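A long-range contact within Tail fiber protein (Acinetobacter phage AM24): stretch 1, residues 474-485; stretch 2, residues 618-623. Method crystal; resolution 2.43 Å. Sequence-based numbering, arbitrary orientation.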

# COMPACT_ATOMS: atom_id res chain seq x y z
N ALA A 474 28.37 -36.72 4.92
CA ALA A 474 27.09 -36.09 4.67
C ALA A 474 26.01 -37.17 4.71
O ALA A 474 26.29 -38.36 4.57
CB ALA A 474 27.06 -35.36 3.33
N GLU A 475 24.77 -36.73 4.92
CA GLU A 475 23.64 -37.64 4.97
C GLU A 475 22.42 -36.93 4.39
O GLU A 475 22.04 -35.86 4.87
CB GLU A 475 23.38 -38.09 6.41
CG GLU A 475 22.14 -38.95 6.58
CD GLU A 475 21.85 -39.27 8.03
OE1 GLU A 475 20.89 -38.70 8.59
OE2 GLU A 475 22.58 -40.09 8.61
N ILE A 476 21.84 -37.51 3.35
CA ILE A 476 20.62 -37.00 2.75
C ILE A 476 19.51 -38.02 2.98
O ILE A 476 19.76 -39.20 3.22
CB ILE A 476 20.80 -36.69 1.25
CG1 ILE A 476 21.02 -37.98 0.47
CG2 ILE A 476 21.96 -35.72 1.03
CD1 ILE A 476 21.29 -37.76 -1.00
N ASP A 477 18.27 -37.55 2.90
CA ASP A 477 17.11 -38.40 3.13
C ASP A 477 16.13 -38.29 1.97
O ASP A 477 15.97 -37.22 1.38
CB ASP A 477 16.41 -38.04 4.44
CG ASP A 477 15.71 -39.23 5.08
OD1 ASP A 477 15.26 -40.13 4.33
OD2 ASP A 477 15.63 -39.27 6.32
N THR A 478 15.49 -39.41 1.65
CA THR A 478 14.50 -39.48 0.58
C THR A 478 13.10 -39.78 1.10
O THR A 478 12.18 -39.99 0.29
CB THR A 478 14.91 -40.55 -0.44
OG1 THR A 478 14.81 -41.85 0.16
CG2 THR A 478 16.33 -40.32 -0.92
N ASN A 479 12.91 -39.78 2.42
CA ASN A 479 11.64 -40.22 2.99
C ASN A 479 10.48 -39.33 2.57
O ASN A 479 9.36 -39.81 2.39
CB ASN A 479 11.75 -40.28 4.52
CG ASN A 479 11.93 -38.90 5.15
OD1 ASN A 479 12.71 -38.08 4.67
ND2 ASN A 479 11.18 -38.64 6.22
N LEU A 480 10.73 -38.03 2.41
CA LEU A 480 9.67 -37.13 1.98
C LEU A 480 9.42 -37.22 0.48
O LEU A 480 8.30 -36.97 0.03
CB LEU A 480 10.01 -35.70 2.40
CG LEU A 480 10.18 -35.57 3.91
CD1 LEU A 480 10.45 -34.14 4.31
CD2 LEU A 480 8.96 -36.11 4.65
N ILE A 481 10.43 -37.59 -0.31
CA ILE A 481 10.21 -37.89 -1.72
C ILE A 481 9.25 -39.06 -1.86
O ILE A 481 8.29 -39.01 -2.64
CB ILE A 481 11.54 -38.17 -2.44
CG1 ILE A 481 12.47 -36.96 -2.36
CG2 ILE A 481 11.29 -38.53 -3.89
CD1 ILE A 481 13.79 -37.17 -3.08
N SER A 482 9.50 -40.14 -1.11
CA SER A 482 8.61 -41.29 -1.13
C SER A 482 7.21 -40.97 -0.63
O SER A 482 6.26 -41.65 -1.00
CB SER A 482 9.20 -42.43 -0.29
OG SER A 482 10.49 -42.80 -0.77
N ASN A 483 7.07 -39.93 0.21
CA ASN A 483 5.77 -39.58 0.76
C ASN A 483 4.86 -38.91 -0.27
O ASN A 483 3.64 -38.90 -0.07
CB ASN A 483 5.94 -38.67 1.97
CG ASN A 483 5.90 -39.43 3.28
OD1 ASN A 483 5.05 -39.18 4.13
ND2 ASN A 483 6.82 -40.39 3.44
N LEU A 484 5.42 -38.35 -1.34
CA LEU A 484 4.60 -37.69 -2.36
C LEU A 484 3.63 -38.68 -2.99
O LEU A 484 3.94 -39.87 -3.16
CB LEU A 484 5.49 -37.07 -3.44
CG LEU A 484 6.50 -36.05 -2.93
CD1 LEU A 484 7.32 -35.49 -4.08
CD2 LEU A 484 5.80 -34.94 -2.18
N ALA A 485 2.45 -38.18 -3.35
CA ALA A 485 1.39 -39.07 -3.84
C ALA A 485 1.68 -39.53 -5.26
O ALA A 485 1.55 -40.72 -5.58
CB ALA A 485 0.04 -38.36 -3.77
N GLY A 618 12.15 -30.17 -5.61
CA GLY A 618 12.55 -31.52 -5.27
C GLY A 618 12.70 -31.74 -3.77
O GLY A 618 13.31 -30.93 -3.08
N GLN A 619 12.15 -32.83 -3.27
CA GLN A 619 12.05 -33.06 -1.83
C GLN A 619 13.25 -33.82 -1.26
O GLN A 619 13.17 -34.32 -0.13
CB GLN A 619 10.75 -33.78 -1.50
CG GLN A 619 9.51 -32.90 -1.64
CD GLN A 619 9.66 -31.54 -0.97
OE1 GLN A 619 9.57 -31.42 0.26
NE2 GLN A 619 9.89 -30.51 -1.78
N ILE A 620 14.35 -33.94 -2.01
CA ILE A 620 15.61 -34.37 -1.42
C ILE A 620 16.15 -33.25 -0.54
O ILE A 620 15.99 -32.06 -0.86
CB ILE A 620 16.63 -34.78 -2.50
CG1 ILE A 620 17.84 -35.48 -1.88
CG2 ILE A 620 17.08 -33.57 -3.32
CD1 ILE A 620 17.64 -36.96 -1.67
N TYR A 621 16.78 -33.61 0.58
CA TYR A 621 17.25 -32.61 1.52
C TYR A 621 18.38 -33.19 2.35
O TYR A 621 18.42 -34.41 2.56
CB TYR A 621 16.12 -32.12 2.44
CG TYR A 621 15.57 -33.16 3.38
CD1 TYR A 621 14.59 -34.05 2.97
CD2 TYR A 621 16.04 -33.27 4.69
CE1 TYR A 621 14.08 -35.01 3.83
CE2 TYR A 621 15.54 -34.23 5.56
CZ TYR A 621 14.56 -35.09 5.12
OH TYR A 621 14.06 -36.05 5.97
N PRO A 622 19.31 -32.36 2.83
CA PRO A 622 20.38 -32.85 3.71
C PRO A 622 19.93 -32.86 5.16
O PRO A 622 19.20 -31.98 5.62
CB PRO A 622 21.50 -31.84 3.48
CG PRO A 622 20.77 -30.56 3.20
CD PRO A 622 19.46 -30.92 2.54
N THR A 623 20.38 -33.88 5.89
CA THR A 623 19.99 -34.05 7.29
C THR A 623 20.97 -33.36 8.22
O THR A 623 22.02 -32.88 7.79
CB THR A 623 19.88 -35.52 7.67
OG1 THR A 623 21.20 -36.08 7.79
CG2 THR A 623 19.10 -36.29 6.63
OXT THR A 623 20.74 -33.27 9.43
O HOH W 1 13.05 -36.60 0.92
O HOH W 2 15.53 -37.19 8.29

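The C-terminal residues of the chain lie antiparallel against the end of a strand more than a hundred residues earlier, and the two stretches together bury 644 Å². I476 and P622 form a non-hydrogen-bonded pair, with CA atoms 4.3 Å apart; D477 and Y621 form the hydrogen-bonded pair that follows, at 6.0 Å between CA atoms. Two backbone bonds fix this register: T623 N to E475 O, 2.8 Å and nearly linear at 173°, and D477 N to Y621 O, 3.2 Å at 161°. Between them, I476 CA approaches Y621 O at 3.4 Å in a CA-H...O contact. Proline has no amide proton, so P622 suits a position where the pairing asks for none.

Side chains alternate across the sheet. I476 and P622 share one face, where the p, t rotamer of I476 brings its CD1 to 3.8 Å from CD1 of I620. I620, at chi1 -169° and chi2 85°, sends its CD1 to 3.5 Å from D477 O and 3.7 Å from T478 CG2, although its CA-to-CB bond points sideways.

D477 and Y621 occupy the other face. With chi1 at 66° (p), the tyrosine side chain reaches across the neighbouring strand, and its OH lies 3.4 Å from D477 CB. Water 2 joins the two polar ends, donating to D477 OD2 (2.9 Å) and to Y621 OH (3.0 Å). The other carboxylate oxygen, D477 OD1, accepts from N479 N at 3.0 Å and, weakly, from T478 N at 2.8 Å, so the t rotamer of D477 serves the turn that leaves the strand. L480 CD1 packs obliquely against the tyrosine ring, 3.8 Å from Y621 CE1.

Beyond the strand, the weakly bonded helix presents L480 and I481 to Q619 and I620. The extended m, t conformation of I481 carries CD1 to 3.8 Å from I620 CB, while its CG1 lies 3.4 Å from Q619 C. The CA-to-CB bond of Q619 points toward the first stretch; chi1 (-72°, m) places Q619 CG 4.2 Å from L484 CD1, and chi2 (-48°, m) then turns the amide end. Where the strand pairing ends, water 1 bridges the backbones: it donates to D477 O (3.0 Å) and Q619 O (2.5 Å) and accepts from I481 N (3.1 Å), linking two carbonyls that cannot bond each other.

At the chain terminus, the p rotamer of T623 (73°) places OG1 3.0 Å from E475 O and 2.8 Å from E475 OE1, both within reach of its single proton. E475, extended through chi1 and chi2 (both t), delivers its carboxylate to that hydroxyl.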